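Long-range contact in ribulose bisphosphate carboxylase (Pyrococcus horikoshii, PDB 2D69), which probably catalyses the carboxylation of ribulose 1,5-bisphosphate to two molecules of 3-phosphoglycerate, as part of an archaeal AMP degradation pathway: residues A[272-277]-A[306-311]. Sequence-based numbering, arbitrary orientation.
Sequences GLAIHA and GVDQIH
H276 and Q309 stand side by side on the inner face of two neighbouring parallel strands of the Rubisco TIM barrel, and the histidine can be followed from the backbone to its tip as an example of how inward-pointing side chains knit a barrel core. With CG anti to the backbone N (chi1 176°), the ring leans along its own strand toward the C-terminal end, its ND1 edge turned to Q309: CB and CG rest near CG and OE1 of Q309. ND1 then donates an almost straight hydrogen bond to Q309 OE1 (2.7 Å), in the plane of both the ring and the amide and on a lone pair, although the two planes stand 73° apart. CE1 passes on toward H311, and NE2 ends 3.2 Å from H311 NE2, the two imidazoles nearly perpendicular. The amide is held at its other end too, since Q309 NE2 is bonded to Y248 OH.

Along the backbone, the strands are joined by A277 N to Q309 O (3.0 Å), while I275 O accepts from D308 N (2.9 Å) and weakly from Q309 N. The carboxylate of D308 reaches back to I275 N through OD2 (2.8 Å), and its OD1 takes the amides of F138 and G139. On the sheet's other face, toward helix 295-305, A277 CB packs on V307 CG1 (3.7 Å) and I310 CG1.

H311 is predicted to bind the substrate, and it lies close to a bound sulfate and to K186, the lysine predicted to bind magnesium through a carbamate, unmodified here. The ND1 bond to an amide itself held by Y248 fixes the rotation of the H276 ring, and with it the edge presented to H311.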
ATOM      1  N   GLY A 272      16.470  14.268  -7.461  1.00 16.94           N
ATOM      2  CA  GLY A 272      17.369  15.057  -8.299  1.00 17.06           C
ATOM      3  C   GLY A 272      17.425  16.567  -8.058  1.00 16.42           C
ATOM      4  O   GLY A 272      17.525  17.352  -8.993  1.00 17.54           O
ATOM      5  N   LEU A 273      17.325  16.978  -6.794  1.00 15.61           N
ATOM      6  CA  LEU A 273      17.285  18.375  -6.445  1.00 14.70           C
ATOM      7  C   LEU A 273      18.606  18.829  -5.787  1.00 15.07           C
ATOM      8  O   LEU A 273      19.058  18.183  -4.830  1.00 14.66           O
ATOM      9  CB  LEU A 273      16.133  18.569  -5.441  1.00 14.48           C
ATOM     10  CG  LEU A 273      14.716  18.276  -5.950  1.00 15.74           C
ATOM     11  CD1 LEU A 273      13.725  18.304  -4.805  1.00 15.09           C
ATOM     12  CD2 LEU A 273      14.308  19.309  -7.007  1.00 16.38           C
ATOM     13  N   ALA A 274      19.183  19.940  -6.276  1.00 14.41           N
ATOM     14  CA  ALA A 274      20.265  20.645  -5.560  1.00 14.30           C
ATOM     15  C   ALA A 274      19.662  21.448  -4.409  1.00 14.02           C
ATOM     16  O   ALA A 274      18.534  21.925  -4.520  1.00 14.41           O
ATOM     17  CB  ALA A 274      20.981  21.529  -6.464  1.00 14.01           C
ATOM     18  N   ILE A 275      20.412  21.578  -3.327  1.00 14.22           N
ATOM     19  CA  ILE A 275      20.009  22.309  -2.133  1.00 15.19           C
ATOM     20  C   ILE A 275      20.797  23.623  -2.036  1.00 15.36           C
ATOM     21  O   ILE A 275      22.022  23.655  -2.101  1.00 12.76           O
ATOM     22  CB  ILE A 275      20.228  21.501  -0.859  1.00 14.86           C
ATOM     23  CG1 ILE A 275      19.378  20.222  -0.841  1.00 15.30           C
ATOM     24  CG2 ILE A 275      19.859  22.301   0.369  1.00 17.82           C
ATOM     25  CD1 ILE A 275      19.721  19.258   0.263  1.00 13.44           C
ATOM     26  N   HIS A 276      20.051  24.706  -1.940  1.00 16.00           N
ATOM     27  CA  HIS A 276      20.571  26.010  -1.649  1.00 16.33           C
ATOM     28  C   HIS A 276      20.283  26.262  -0.174  1.00 16.55           C
ATOM     29  O   HIS A 276      19.141  26.282   0.249  1.00 15.33           O
ATOM     30  CB  HIS A 276      19.901  27.078  -2.505  1.00 17.45           C
ATOM     31  CG  HIS A 276      20.359  28.461  -2.159  1.00 16.60           C
ATOM     32  ND1 HIS A 276      21.321  29.125  -2.884  1.00 17.66           N
ATOM     33  CD2 HIS A 276      20.024  29.274  -1.130  1.00 16.34           C
ATOM     34  CE1 HIS A 276      21.539  30.307  -2.323  1.00 23.52           C
ATOM     35  NE2 HIS A 276      20.786  30.409  -1.239  1.00 16.96           N
ATOM     36  N   ALA A 277      21.332  26.434   0.608  1.00 15.85           N
ATOM     37  CA  ALA A 277      21.170  26.654   2.028  1.00 16.91           C
ATOM     38  C   ALA A 277      21.232  28.146   2.308  1.00 16.95           C
ATOM     39  O   ALA A 277      22.218  28.826   1.996  1.00 18.57           O
ATOM     40  CB  ALA A 277      22.251  25.929   2.790  1.00 15.74           C
ATOM     41  N   GLY A 306      25.564  17.726   2.798  1.00 13.46           N
ATOM     42  CA  GLY A 306      25.482  17.919   1.371  1.00 13.25           C
ATOM     43  C   GLY A 306      24.624  19.017   0.814  1.00 13.02           C
ATOM     44  O   GLY A 306      23.848  18.749  -0.092  1.00 14.87           O
ATOM     45  N   VAL A 307      24.784  20.257   1.288  1.00 13.60           N
ATOM     46  CA  VAL A 307      24.184  21.413   0.598  1.00 12.50           C
ATOM     47  C   VAL A 307      25.030  21.663  -0.607  1.00 12.03           C
ATOM     48  O   VAL A 307      26.214  21.373  -0.575  1.00 11.95           O
ATOM     49  CB  VAL A 307      24.078  22.685   1.534  1.00 12.95           C
ATOM     50  CG1 VAL A 307      23.300  22.356   2.769  1.00 13.78           C
ATOM     51  CG2 VAL A 307      25.391  23.258   1.808  1.00 14.97           C
ATOM     52  N   ASP A 308      24.445  22.122  -1.707  1.00 12.66           N
ATOM     53  CA  ASP A 308      25.209  22.356  -2.944  1.00 12.99           C
ATOM     54  C   ASP A 308      25.756  23.776  -3.091  1.00 13.75           C
ATOM     55  O   ASP A 308      26.702  24.036  -3.898  1.00 13.14           O
ATOM     56  CB  ASP A 308      24.330  22.040  -4.126  1.00 13.43           C
ATOM     57  CG  ASP A 308      23.914  20.614  -4.138  1.00 13.79           C
ATOM     58  OD1 ASP A 308      24.690  19.805  -4.696  1.00 14.15           O
ATOM     59  OD2 ASP A 308      22.833  20.224  -3.631  1.00 13.82           O
ATOM     60  N   GLN A 309      25.157  24.688  -2.324  1.00 13.95           N
ATOM     61  CA  GLN A 309      25.564  26.107  -2.281  1.00 14.03           C
ATOM     62  C   GLN A 309      25.115  26.716  -0.962  1.00 14.23           C
ATOM     63  O   GLN A 309      24.115  26.292  -0.381  1.00 15.29           O
ATOM     64  CB  GLN A 309      25.063  26.926  -3.478  1.00 15.25           C
ATOM     65  CG  GLN A 309      23.634  26.860  -3.746  1.00 16.99           C
ATOM     66  CD  GLN A 309      23.270  27.377  -5.131  1.00 15.19           C
ATOM     67  OE1 GLN A 309      22.441  28.299  -5.252  1.00 18.45           O
ATOM     68  NE2 GLN A 309      23.822  26.785  -6.133  1.00 12.14           N
ATOM     69  N   ILE A 310      25.891  27.637  -0.444  1.00 13.49           N
ATOM     70  CA  ILE A 310      25.567  28.234   0.864  1.00 14.59           C
ATOM     71  C   ILE A 310      26.142  29.649   0.948  1.00 16.07           C
ATOM     72  O   ILE A 310      27.243  29.922   0.435  1.00 16.33           O
ATOM     73  CB  ILE A 310      26.096  27.344   2.043  1.00 12.71           C
ATOM     74  CG1 ILE A 310      25.647  27.864   3.398  1.00 14.06           C
ATOM     75  CG2 ILE A 310      27.591  27.283   2.024  1.00 15.12           C
ATOM     76  CD1 ILE A 310      25.878  26.897   4.517  1.00 16.29           C
ATOM     77  N   HIS A 311      25.361  30.535   1.569  1.00 19.27           N
ATOM     78  CA  HIS A 311      25.726  31.929   1.805  1.00 22.52           C
ATOM     79  C   HIS A 311      26.909  31.951   2.722  1.00 23.74           C
ATOM     80  O   HIS A 311      26.843  31.307   3.745  1.00 23.33           O
ATOM     81  CB  HIS A 311      24.559  32.675   2.505  1.00 23.87           C
ATOM     82  CG  HIS A 311      23.375  32.934   1.615  1.00 28.90           C
ATOM     83  ND1 HIS A 311      23.299  34.032   0.783  1.00 33.22           N
ATOM     84  CD2 HIS A 311      22.208  32.261   1.450  1.00 31.07           C
ATOM     85  CE1 HIS A 311      22.151  33.999   0.117  1.00 33.49           C
ATOM     86  NE2 HIS A 311      21.463  32.945   0.516  1.00 28.53           N
TER